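Local coordinates for nitrate transport protein (Parabacteroides distasonis, PDB 3HN0) that probably serves as the substrate-binding component of an ABC transporter, perhaps for nitrate or a related small solute, at residues 6-12 and 55-61; 19-23 and 203-209; 43-47 and 60-64; 75-81 and 182-188. One frame throughout, in Å; residues are numbered along the deposited sequence.

In the fold
Three of the four contacts build one mixed sheet and the helix that leads from it. Contact 1 pairs 6-12 with 57-61, contact 4 pairs 184-188 with 76-81, and Ala58 O to Val187 N at 2.9 Å joins the two pairs, their centres 10 Å apart. Contact 3 continues from contact 1 through Leu60 and Pro61, packing helix 43-51 against the end of the central strand. Contact 2 packs against the sheet: Phe20 CG lies 4.1 Å from Val11 CG2, and the same ring also reaches Val186. Contacts 2 and 3 do not touch, their nearest atoms being about 8 Å apart. No transported ligand is identified at these contacts.

Contact 1: 6-12 and 55-61; sequences VIKVSVL and TDIAVLP
The carbonyl oxygen of Lys8 is gripped by two backbone N-H groups, Asp56 N at 2.9 Å and Ile57 N at 3.0 Å. Asp56 closes the same corner from its other end. Its OD2 takes the N-H of Lys8 at 2.9 Å in a nearly straight bond (177°), on the anti side of the carboxylate, so this residue both gives to and receives from Lys8. With chi1 at -63°, CG stands beside its own backbone N and the carboxylate is carried back to Lys8. Were Asp56 replaced by alanine, Lys8 N would probably lose its carboxylate acceptor, and the corner would be held by the backbone bonds alone. Further on, Ser10 N meets Ile57 O, Val59 N meets Ser10 O, and Leu12 N meets Val59 O. In the conformer described, Ser10 OG and Thr55 OG1 are 2.6 Å apart, a hydrogen bond in which either may be the donor; both side chains touch Leu49 of helix 43-51. On the other face beta-branched residues suit the extended chain: Val9 CG1 lies 4.0 Å from Ile57 CG2, and Val11 runs side by side with the Val59 conformer described. Strand 33-40, helix 43-51 and strand 57-61 form a beta-alpha-beta crossover that passes over strand 6-12, which lies between the two parallel strands in the sheet of this alpha/beta domain.

Contact 2: 19-23 and 203-209; sequences AFADW and LRASCQK
The 19-23 segment, which leads into helix 21-25, comes close to helix 196-212, with the CA atoms of Ala19 and Cys207 4.7 Å apart and small residues on both sides at the nearest point. Ser206 is a single knob in a hole formed by Ala19, Ala21, Asp22 and Trp23. Serine suits the place because it is both small and polar. Its OG, turned anti to the backbone N (chi1 -175°), donates to Ala19 O at 2.6 Å and weakly accepts the N-H of Asp22. A water between Asp22 N and Ser206 O adds a second bridge.

On one flank, Leu203 meets two aromatic rings. Its CD1 stands over a face of Phe20, 3.8 Å from the ring centroid and 16° off the normal, a CH-pi contact; the flexible branched leucine can put a methyl there while its CB touches Trp23 CZ2 at 3.8 Å. The backbone N of Leu203 lies at the edge of the indole, near its plane. Phe20 also brings CD2 over a face of Trp23, and the two rings continue toward the sheet, where Trp23 packs on Val35 and Val37. Ala19 CB reaches Cys207 SG, both resting on Ile242.

At the more exposed flank Lys209 runs extended across the Asp22 carboxylate, and the pair forms a salt bridge. Asn26 is a second partner of Asp22 OD1, which probably steadies the carboxylate. Lys209 NZ approaches Asp22 OD1 at 2.8 Å from above the carboxylate plane, 51° out of it.

Contact 3: 43-47 and 60-64; sequences PDLAQ and LPMIN
Gln47 and Asn64 meet at about a right angle, their amide planes turned 64° apart, and share a single hydrogen bond between two helices. The setting is part of an alpha/beta fold: helix 43-51 packs beside the end of strand 57-61 and the start of helix 62-70. Gln47 is long enough to span the gap. Its CG lies anti to its own carbonyl carbon (chi1 -68°), and from there the chain runs extended to bring OE1 to Asn64. On the way CG crosses Leu60 roughly perpendicularly, 4.0 Å from Leu60 CD1 in the conformer described, and the hydrocarbon part thus packs while the amide stays polar. Ala46 CB touches the same methyl loosely, its small size letting the helix lie near the strand. Cutting Gln47 back to alanine is likely to leave Asn64 ND2 without this acceptor and to thin the packing on Leu60.

Proline suits the start of a helix, where its missing N-H costs no helical bond: Pro43 is the first residue of 43-51 and Pro61 the N-cap before 62-70. Their rings approach at 4.4 Å, Pro43 CG to Pro61 CD, and both rest on Leu12 of the neighbouring strand. Asn64 ND2 points its N-H at Gln47 OE1 over 2.8 Å, within the plane of its own amide but 52° out of the plane of the Gln47 carbonyl.

Contact 4: 75-81 and 182-188; sequences IKLAGCP and AQTAVVY
Tyr188 leans across the antiparallel pairing of 76-81 with 184-188, which contains a classic beta bulge: Ala78 and Gly79 both face Val186. From CB its ring turns back toward the neighbouring strand, because chi1 of 66° sets CG between the backbone N and the carbonyl carbon. CD1 lies 3.4 Å from Lys76 O and 3.8 Å from Ala78 CB. CE1 comes next to Ala78 N, which sits at the ring edge near its plane. CZ and OH then pass Lys76 CB, each at 3.8 Å, while OH itself is hydrogen-bonded to Glu193 and Lys76 NZ to Gly277 O. A tyrosine fits here, its ring packing on aliphatic carbon and its hydroxyl reaching a polar partner.

In the backbone, Lys76 and Tyr188 are a hydrogen-bonded pair, with both N-H to O bonds at 3.0 Å. On the other face Leu77 CD1 meets Ala185 CB, and small alanines such as this one let helix 62-70 come close. Past the bulge, Pro81 CD packs on Val186 CG2 at 3.8 Å. The bulge itself is closed by two bonds, Ala78 N to Val186 O and, nearly straight at 170°, Val186 N to Gly79 O at 2.9 Å.

Contact 1: 6-12 and 55-61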
loop_
_atom_site.group_PDB
_atom_site.type_symbol
_atom_site.label_atom_id
_atom_site.label_comp_id
_atom_site.label_asym_id
_atom_site.label_seq_id
_atom_site.Cartn_x
_atom_site.Cartn_y
_atom_site.Cartn_z
ATOM N N VAL A 6 13.573 19.524 28.522
ATOM C CA VAL A 6 12.417 18.989 27.794
ATOM C C VAL A 6 12.860 18.664 26.368
ATOM O O VAL A 6 13.888 19.171 25.878
ATOM C CB VAL A 6 11.210 19.961 27.751
ATOM C CG1 VAL A 6 10.791 20.357 29.170
ATOM C CG2 VAL A 6 11.537 21.201 26.950
ATOM N N ILE A 7 12.091 17.789 25.744
ATOM C CA ILE A 7 12.194 17.493 24.314
ATOM C C ILE A 7 11.019 18.169 23.625
ATOM O O ILE A 7 9.862 17.843 23.872
ATOM C CB ILE A 7 12.227 15.984 24.042
ATOM C CG1 ILE A 7 13.551 15.385 24.529
ATOM C CG2 ILE A 7 12.038 15.650 22.561
ATOM C CD1 ILE A 7 13.496 13.848 24.745
ATOM N N LYS A 8 11.308 19.132 22.760
ATOM C CA LYS A 8 10.257 19.935 22.121
ATOM C C LYS A 8 9.905 19.307 20.786
ATOM O O LYS A 8 10.772 19.143 19.918
ATOM C CB LYS A 8 10.707 21.391 21.943
ATOM C CG LYS A 8 11.011 22.091 23.283
ATOM C CD LYS A 8 11.593 23.504 23.128
ATOM C CE LYS A 8 12.245 23.965 24.427
ATOM N NZ LYS A 8 12.899 25.312 24.343
ATOM N N VAL A 9 8.642 18.971 20.652
ATOM C CA VAL A 9 8.076 18.384 19.455
ATOM C C VAL A 9 7.049 19.331 18.874
ATOM O O VAL A 9 6.022 19.571 19.490
ATOM C CB VAL A 9 7.429 17.071 19.765
ATOM C CG1 VAL A 9 6.956 16.381 18.489
ATOM C CG2 VAL A 9 8.475 16.173 20.499
ATOM N N SER A 10 7.302 19.783 17.642
ATOM C CA SER A 10 6.387 20.698 16.968
ATOM C C SER A 10 5.634 19.899 15.929
ATOM O O SER A 10 6.260 19.288 15.064
ATOM C CB SER A 10 7.170 21.825 16.287
ATOM O OG SER A 10 7.931 22.549 17.229
ATOM N N VAL A 11 4.308 19.891 16.013
ATOM C CA VAL A 11 3.488 19.154 15.075
ATOM C C VAL A 11 2.703 20.188 14.214
ATOM O O VAL A 11 1.949 20.982 14.741
ATOM C CB VAL A 11 2.587 18.164 15.789
ATOM C CG1 VAL A 11 1.765 17.387 14.767
ATOM C CG2 VAL A 11 3.396 17.181 16.660
ATOM N N LEU A 12 2.955 20.266 12.898
ATOM C CA LEU A 12 2.121 21.157 12.053
ATOM C C LEU A 12 0.630 20.774 12.242
ATOM O O LEU A 12 0.280 19.619 12.215
ATOM C CB LEU A 12 2.479 21.031 10.594
ATOM C CG LEU A 12 1.709 21.934 9.626
ATOM C CD1 LEU A 12 1.837 23.362 10.005
ATOM C CD2 LEU A 12 2.256 21.689 8.206
ATOM N N THR A 55 12.972 24.111 18.219
ATOM C CA THR A 55 12.287 22.815 18.385
ATOM C C THR A 55 13.303 21.714 18.122
ATOM O O THR A 55 14.333 21.940 17.430
ATOM C CB THR A 55 11.014 22.693 17.559
ATOM O OG1 THR A 55 10.210 21.637 18.117
ATOM C CG2 THR A 55 11.286 22.456 16.030
ATOM N N ASP A 56 13.056 20.539 18.699
ATOM C CA ASP A 56 13.985 19.414 18.610
ATOM C C ASP A 56 13.538 18.409 17.527
ATOM O O ASP A 56 14.357 17.833 16.848
ATOM C CB ASP A 56 14.072 18.704 19.963
ATOM C CG ASP A 56 14.648 19.615 21.062
ATOM O OD1 ASP A 56 15.695 20.241 20.744
ATOM O OD2 ASP A 56 14.054 19.750 22.183
ATOM N N ILE A 57 12.227 18.208 17.431
ATOM C CA ILE A 57 11.597 17.269 16.495
ATOM C C ILE A 57 10.441 18.041 15.877
ATOM O O ILE A 57 9.788 18.847 16.567
ATOM C CB ILE A 57 11.023 16.071 17.289
ATOM C CG1 ILE A 57 12.194 15.341 18.010
ATOM C CG2 ILE A 57 10.155 15.185 16.368
ATOM C CD1 ILE A 57 11.820 14.311 19.045
ATOM N N ALA A 58 10.172 17.831 14.592
ATOM C CA ALA A 58 9.070 18.539 13.967
ATOM C C ALA A 58 8.376 17.602 13.031
ATOM O O ALA A 58 9.021 16.731 12.462
ATOM C CB ALA A 58 9.571 19.775 13.195
ATOM N N VAL A 59 7.085 17.819 12.807
ATOM C CA VAL A 59 6.331 16.974 11.934
ATOM C C VAL A 59 5.704 17.895 10.883
ATOM O O VAL A 59 4.923 18.791 11.253
ATOM C CB VAL A 59 5.235 16.217 12.748
ATOM C CG1 VAL A 59 4.539 15.195 11.850
ATOM C CG2 VAL A 59 5.854 15.538 14.007
ATOM N N LEU A 60 6.075 17.707 9.601
ATOM C CA LEU A 60 5.689 18.604 8.511
ATOM C C LEU A 60 5.778 17.847 7.212
ATOM O O LEU A 60 6.264 16.699 7.159
ATOM C CB LEU A 60 6.551 19.891 8.468
ATOM C CG LEU A 60 8.015 19.787 7.958
ATOM C CD1 LEU A 60 8.658 21.122 8.133
ATOM C CD2 LEU A 60 8.862 18.742 8.685
ATOM N N PRO A 61 5.317 18.476 6.139
ATOM C CA PRO A 61 5.224 17.711 4.912
ATOM C C PRO A 61 6.597 17.215 4.479
ATOM O O PRO A 61 7.627 17.908 4.670
ATOM C CB PRO A 61 4.674 18.717 3.919
ATOM C CG PRO A 61 3.810 19.612 4.760
ATOM C CD PRO A 61 4.649 19.785 6.005
HETATM O O HOH W 1 14.612 21.292 24.107
#

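Contact 2: 19-23 and 203-209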
loop_
_atom_site.group_PDB
_atom_site.type_symbol
_atom_site.label_atom_id
_atom_site.label_comp_id
_atom_site.label_asym_id
_atom_site.label_seq_id
_atom_site.Cartn_x
_atom_site.Cartn_y
_atom_site.Cartn_z
ATOM N N ALA A 19 -1.662 11.067 15.703
ATOM C CA ALA A 19 -0.647 10.092 16.027
ATOM C C ALA A 19 0.071 10.383 17.329
ATOM O O ALA A 19 0.548 9.480 17.990
ATOM C CB ALA A 19 0.388 10.029 14.863
ATOM N N PHE A 20 0.180 11.671 17.635
ATOM C CA PHE A 20 0.871 12.172 18.806
ATOM C C PHE A 20 -0.071 12.452 19.977
ATOM O O PHE A 20 0.366 12.922 21.023
ATOM C CB PHE A 20 1.631 13.451 18.396
ATOM C CG PHE A 20 2.815 13.198 17.527
ATOM C CD1 PHE A 20 2.691 13.122 16.170
ATOM C CD2 PHE A 20 4.090 13.039 18.089
ATOM C CE1 PHE A 20 3.779 12.875 15.385
ATOM C CE2 PHE A 20 5.192 12.792 17.304
ATOM C CZ PHE A 20 5.040 12.700 15.960
ATOM N N ALA A 21 -1.370 12.145 19.827
ATOM C CA ALA A 21 -2.370 12.540 20.818
ATOM C C ALA A 21 -2.018 12.080 22.211
ATOM O O ALA A 21 -2.198 12.831 23.176
ATOM C CB ALA A 21 -3.787 12.039 20.420
ATOM N N ASP A 22 -1.558 10.839 22.339
ATOM C CA ASP A 22 -1.306 10.312 23.653
ATOM C C ASP A 22 -0.103 11.022 24.316
ATOM O O ASP A 22 0.043 10.952 25.508
ATOM C CB ASP A 22 -1.092 8.820 23.687
ATOM C CG ASP A 22 -1.149 8.265 25.113
ATOM O OD1 ASP A 22 -2.167 8.494 25.786
ATOM O OD2 ASP A 22 -0.193 7.611 25.565
ATOM N N TRP A 23 0.727 11.692 23.539
ATOM C CA TRP A 23 1.833 12.477 24.135
ATOM C C TRP A 23 1.362 13.787 24.748
ATOM O O TRP A 23 2.030 14.368 25.607
ATOM C CB TRP A 23 2.894 12.770 23.100
ATOM C CG TRP A 23 3.737 11.568 22.638
ATOM C CD1 TRP A 23 3.513 10.240 22.898
ATOM C CD2 TRP A 23 4.913 11.623 21.844
ATOM N NE1 TRP A 23 4.493 9.466 22.286
ATOM C CE2 TRP A 23 5.357 10.293 21.638
ATOM C CE3 TRP A 23 5.615 12.653 21.233
ATOM C CZ2 TRP A 23 6.465 10.002 20.865
ATOM C CZ3 TRP A 23 6.716 12.357 20.493
ATOM C CH2 TRP A 23 7.137 11.032 20.325
ATOM N N LEU A 203 6.532 6.705 19.897
ATOM C CA LEU A 203 5.611 7.111 18.855
ATOM C C LEU A 203 4.818 5.928 18.336
ATOM O O LEU A 203 3.647 6.056 18.034
ATOM C CB LEU A 203 6.363 7.805 17.710
ATOM C CG LEU A 203 5.478 8.378 16.617
ATOM C CD1 LEU A 203 4.354 9.219 17.164
ATOM C CD2 LEU A 203 6.389 9.221 15.648
ATOM N N ARG A 204 5.464 4.776 18.219
ATOM C CA ARG A 204 4.737 3.547 17.881
ATOM C C ARG A 204 3.612 3.287 18.868
ATOM O O ARG A 204 2.523 2.936 18.472
ATOM C CB ARG A 204 5.660 2.350 17.834
ATOM C CG ARG A 204 6.550 2.321 16.653
ATOM C CD ARG A 204 7.429 0.994 16.584
ATOM N NE ARG A 204 8.446 1.214 15.564
ATOM C CZ ARG A 204 9.689 1.593 15.776
ATOM N NH1 ARG A 204 10.238 1.583 16.985
ATOM N NH2 ARG A 204 10.449 1.881 14.743
ATOM N N ALA A 205 3.866 3.472 20.159
ATOM C CA ALA A 205 2.851 3.263 21.153
ATOM C C ALA A 205 1.697 4.240 21.009
ATOM O O ALA A 205 0.506 3.865 21.094
ATOM C CB ALA A 205 3.473 3.368 22.555
ATOM N N SER A 206 2.041 5.512 20.760
ATOM C CA SER A 206 1.023 6.559 20.596
ATOM C C SER A 206 0.172 6.295 19.352
ATOM O O SER A 206 -1.093 6.469 19.367
ATOM C CB SER A 206 1.675 7.933 20.576
ATOM O OG SER A 206 0.704 8.979 20.536
ATOM N N CYS A 207 0.830 5.824 18.294
ATOM C CA CYS A 207 0.120 5.527 17.025
ATOM C C CYS A 207 -0.827 4.341 17.257
ATOM O O CYS A 207 -1.950 4.360 16.778
ATOM C CB CYS A 207 1.090 5.181 15.886
ATOM S SG CYS A 207 1.931 6.632 15.239
ATOM N N GLN A 208 -0.353 3.309 17.966
ATOM C CA GLN A 208 -1.145 2.119 18.265
ATOM C C GLN A 208 -2.386 2.476 19.079
ATOM O O GLN A 208 -3.496 1.968 18.839
ATOM C CB GLN A 208 -0.284 1.085 19.004
ATOM C CG GLN A 208 -1.001 -0.194 19.327
ATOM C CD GLN A 208 -0.026 -1.329 19.687
ATOM O OE1 GLN A 208 0.091 -1.703 20.842
ATOM N NE2 GLN A 208 0.704 -1.828 18.692
ATOM N N LYS A 209 -2.198 3.361 20.031
ATOM C CA LYS A 209 -3.271 3.787 20.875
ATOM C C LYS A 209 -4.341 4.521 20.081
ATOM O O LYS A 209 -5.496 4.316 20.349
ATOM C CB LYS A 209 -2.781 4.657 22.023
ATOM C CG LYS A 209 -3.885 4.882 23.050
ATOM C CD LYS A 209 -3.372 5.610 24.284
ATOM C CE LYS A 209 -4.408 5.781 25.391
ATOM N NZ LYS A 209 -3.759 6.377 26.637
HETATM O O HOH W 2 -2.298 8.958 19.928
HETATM O O HOH W 3 -0.579 6.474 28.041
#

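Contact 3: 43-47 and 60-64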
loop_
_atom_site.group_PDB
_atom_site.type_symbol
_atom_site.label_atom_id
_atom_site.label_comp_id
_atom_site.label_asym_id
_atom_site.label_seq_id
_atom_site.Cartn_x
_atom_site.Cartn_y
_atom_site.Cartn_z
ATOM N N PRO A 43 3.780 25.235 8.065
ATOM C CA PRO A 43 5.091 24.695 7.730
ATOM C C PRO A 43 6.170 25.756 7.868
ATOM O O PRO A 43 7.240 25.490 8.421
ATOM C CB PRO A 43 4.930 24.265 6.261
ATOM C CG PRO A 43 3.478 23.981 6.101
ATOM C CD PRO A 43 2.782 24.966 7.004
ATOM N N ASP A 44 5.857 26.961 7.408
ATOM C CA ASP A 44 6.726 28.105 7.555
ATOM C C ASP A 44 7.170 28.277 9.001
ATOM O O ASP A 44 8.363 28.417 9.280
ATOM C CB ASP A 44 5.978 29.371 7.092
ATOM C CG ASP A 44 6.892 30.530 6.833
ATOM O OD1 ASP A 44 7.515 31.030 7.798
ATOM O OD2 ASP A 44 6.964 30.963 5.659
ATOM N N LEU A 45 6.194 28.308 9.909
ATOM C CA LEU A 45 6.480 28.479 11.337
ATOM C C LEU A 45 7.255 27.275 11.860
ATOM O O LEU A 45 8.226 27.436 12.598
ATOM C CB LEU A 45 5.190 28.700 12.148
ATOM C CG LEU A 45 4.447 30.014 11.871
ATOM C CD1 LEU A 45 3.096 30.027 12.596
ATOM C CD2 LEU A 45 5.280 31.214 12.249
ATOM N N ALA A 46 6.849 26.071 11.452
ATOM C CA ALA A 46 7.598 24.852 11.803
ATOM C C ALA A 46 9.050 24.887 11.336
ATOM O O ALA A 46 9.963 24.555 12.095
ATOM C CB ALA A 46 6.871 23.618 11.230
ATOM N N GLN A 47 9.273 25.338 10.096
ATOM C CA GLN A 47 10.621 25.491 9.521
ATOM C C GLN A 47 11.451 26.482 10.270
ATOM O O GLN A 47 12.652 26.233 10.583
ATOM C CB GLN A 47 10.555 25.903 8.032
ATOM C CG GLN A 47 10.000 24.788 7.174
ATOM C CD GLN A 47 10.060 25.048 5.708
ATOM O OE1 GLN A 47 9.877 24.118 4.932
ATOM N NE2 GLN A 47 10.304 26.299 5.302
ATOM N N LEU A 60 6.075 17.707 9.601
ATOM C CA LEU A 60 5.689 18.604 8.511
ATOM C C LEU A 60 5.778 17.847 7.212
ATOM O O LEU A 60 6.264 16.699 7.159
ATOM C CB LEU A 60 6.551 19.891 8.468
ATOM C CG LEU A 60 8.015 19.787 7.958
ATOM C CD1 LEU A 60 8.658 21.122 8.133
ATOM C CD2 LEU A 60 8.862 18.742 8.685
ATOM N N PRO A 61 5.317 18.476 6.139
ATOM C CA PRO A 61 5.224 17.711 4.912
ATOM C C PRO A 61 6.597 17.215 4.479
ATOM O O PRO A 61 7.627 17.908 4.670
ATOM C CB PRO A 61 4.674 18.717 3.919
ATOM C CG PRO A 61 3.810 19.612 4.760
ATOM C CD PRO A 61 4.649 19.785 6.005
HETATM N N MSE A 62 6.595 15.996 3.939
HETATM C CA MSE A 62 7.822 15.385 3.425
HETATM C C MSE A 62 8.525 16.290 2.411
HETATM O O MSE A 62 9.767 16.371 2.413
HETATM C CB MSE A 62 7.519 14.007 2.806
HETATM C CG MSE A 62 8.661 13.199 2.358
HETATM SE SE MSE A 62 9.903 12.686 3.692
HETATM C CE MSE A 62 8.713 11.422 4.550
ATOM N N ILE A 63 7.773 16.980 1.557
ATOM C CA ILE A 63 8.472 17.860 0.560
ATOM C C ILE A 63 9.272 18.961 1.280
ATOM O O ILE A 63 10.383 19.281 0.894
ATOM C CB ILE A 63 7.542 18.392 -0.564
ATOM C CG1 ILE A 63 6.423 19.270 -0.041
ATOM C CG2 ILE A 63 6.893 17.184 -1.332
ATOM C CD1 ILE A 63 5.710 20.037 -1.196
ATOM N N ASN A 64 8.729 19.509 2.367
ATOM C CA ASN A 64 9.463 20.513 3.132
ATOM C C ASN A 64 10.681 19.927 3.750
ATOM O O ASN A 64 11.732 20.567 3.816
ATOM C CB ASN A 64 8.591 21.154 4.232
ATOM C CG ASN A 64 7.402 21.942 3.664
ATOM O OD1 ASN A 64 6.462 21.341 3.144
ATOM N ND2 ASN A 64 7.440 23.267 3.774
#

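Contact 4: 75-81 and 182-188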
loop_
_atom_site.group_PDB
_atom_site.type_symbol
_atom_site.label_atom_id
_atom_site.label_comp_id
_atom_site.label_asym_id
_atom_site.label_seq_id
_atom_site.Cartn_x
_atom_site.Cartn_y
_atom_site.Cartn_z
ATOM N N ILE A 75 18.867 18.589 9.703
ATOM C CA ILE A 75 17.827 17.678 10.125
ATOM C C ILE A 75 18.012 16.371 9.387
ATOM O O ILE A 75 18.659 16.322 8.341
ATOM C CB ILE A 75 16.391 18.239 9.840
ATOM C CG1 ILE A 75 16.210 18.587 8.343
ATOM C CG2 ILE A 75 16.084 19.453 10.746
ATOM C CD1 ILE A 75 14.796 18.737 7.897
ATOM N N LYS A 76 17.430 15.318 9.933
ATOM C CA LYS A 76 17.305 14.058 9.250
ATOM C C LYS A 76 15.878 13.583 9.400
ATOM O O LYS A 76 15.125 13.991 10.330
ATOM C CB LYS A 76 18.268 12.986 9.789
ATOM C CG LYS A 76 19.736 13.356 9.606
ATOM C CD LYS A 76 20.678 12.207 9.818
ATOM C CE LYS A 76 22.143 12.636 9.649
ATOM N NZ LYS A 76 22.435 13.291 8.303
ATOM N N LEU A 77 15.518 12.678 8.524
ATOM C CA LEU A 77 14.213 12.088 8.551
ATOM C C LEU A 77 14.159 10.864 9.471
ATOM O O LEU A 77 14.857 9.890 9.232
ATOM C CB LEU A 77 13.807 11.648 7.154
ATOM C CG LEU A 77 12.470 10.936 7.050
ATOM C CD1 LEU A 77 11.278 11.877 7.325
ATOM C CD2 LEU A 77 12.321 10.306 5.666
ATOM N N ALA A 78 13.298 10.882 10.495
ATOM C CA ALA A 78 13.061 9.684 11.294
ATOM C C ALA A 78 12.151 8.700 10.571
ATOM O O ALA A 78 12.468 7.515 10.480
ATOM C CB ALA A 78 12.493 10.028 12.722
ATOM N N GLY A 79 10.999 9.190 10.097
ATOM C CA GLY A 79 10.011 8.329 9.513
ATOM C C GLY A 79 8.716 9.048 9.282
ATOM O O GLY A 79 8.676 10.282 9.347
ATOM N N CYS A 80 7.665 8.273 9.041
ATOM C CA CYS A 80 6.340 8.814 8.685
ATOM C C CYS A 80 5.266 8.138 9.514
ATOM O O CYS A 80 5.226 6.911 9.551
ATOM C CB CYS A 80 6.103 8.648 7.209
ATOM S SG CYS A 80 4.422 9.179 6.697
ATOM N N PRO A 81 4.365 8.929 10.174
ATOM C CA PRO A 81 3.387 8.350 11.084
ATOM C C PRO A 81 1.965 8.271 10.572
ATOM O O PRO A 81 1.088 7.812 11.301
ATOM C CB PRO A 81 3.405 9.357 12.234
ATOM C CG PRO A 81 3.621 10.664 11.584
ATOM C CD PRO A 81 4.538 10.359 10.417
ATOM N N ALA A 182 4.574 8.229 1.494
ATOM C CA ALA A 182 5.148 8.797 2.694
ATOM C C ALA A 182 5.140 10.337 2.564
ATOM O O ALA A 182 6.155 10.964 2.264
ATOM C CB ALA A 182 6.528 8.213 2.949
ATOM N N GLN A 183 3.982 10.944 2.808
ATOM C CA GLN A 183 3.784 12.396 2.554
ATOM C C GLN A 183 4.089 13.263 3.744
ATOM O O GLN A 183 4.175 14.463 3.586
ATOM C CB GLN A 183 2.325 12.762 2.161
ATOM C CG GLN A 183 1.663 11.845 1.291
ATOM C CD GLN A 183 0.336 12.336 0.870
ATOM O OE1 GLN A 183 0.100 13.559 0.783
ATOM N NE2 GLN A 183 -0.557 11.406 0.609
ATOM N N THR A 184 4.224 12.657 4.927
ATOM C CA THR A 184 4.432 13.368 6.159
ATOM C C THR A 184 5.726 12.911 6.829
ATOM O O THR A 184 6.004 11.700 6.885
ATOM C CB THR A 184 3.279 13.119 7.105
ATOM O OG1 THR A 184 2.054 13.509 6.474
ATOM C CG2 THR A 184 3.485 13.880 8.417
ATOM N N ALA A 185 6.533 13.875 7.248
ATOM C CA ALA A 185 7.835 13.627 7.809
ATOM C C ALA A 185 7.883 13.990 9.269
ATOM O O ALA A 185 7.423 15.080 9.687
ATOM C CB ALA A 185 8.929 14.469 7.105
ATOM N N VAL A 186 8.472 13.084 10.033
ATOM C CA VAL A 186 8.978 13.419 11.368
ATOM C C VAL A 186 10.459 13.638 11.190
ATOM O O VAL A 186 11.192 12.691 10.858
ATOM C CB VAL A 186 8.709 12.301 12.397
ATOM C CG1 VAL A 186 9.286 12.676 13.767
ATOM C CG2 VAL A 186 7.210 11.972 12.498
ATOM N N VAL A 187 10.924 14.851 11.471
ATOM C CA VAL A 187 12.341 15.186 11.348
ATOM C C VAL A 187 12.926 15.549 12.708
ATOM O O VAL A 187 12.184 15.938 13.616
ATOM C CB VAL A 187 12.559 16.347 10.342
ATOM C CG1 VAL A 187 11.960 15.922 8.948
ATOM C CG2 VAL A 187 12.037 17.702 10.864
ATOM N N TYR A 188 14.249 15.419 12.839
ATOM C CA TYR A 188 14.910 15.643 14.103
ATOM C C TYR A 188 16.262 16.294 13.886
ATOM O O TYR A 188 16.887 16.172 12.808
ATOM C CB TYR A 188 15.031 14.325 14.885
ATOM C CG TYR A 188 15.910 13.286 14.291
ATOM C CD1 TYR A 188 15.438 12.391 13.340
ATOM C CD2 TYR A 188 17.273 13.197 14.641
ATOM C CE1 TYR A 188 16.237 11.470 12.771
ATOM C CE2 TYR A 188 18.063 12.241 14.086
ATOM C CZ TYR A 188 17.559 11.352 13.175
ATOM O OH TYR A 188 18.386 10.395 12.568
#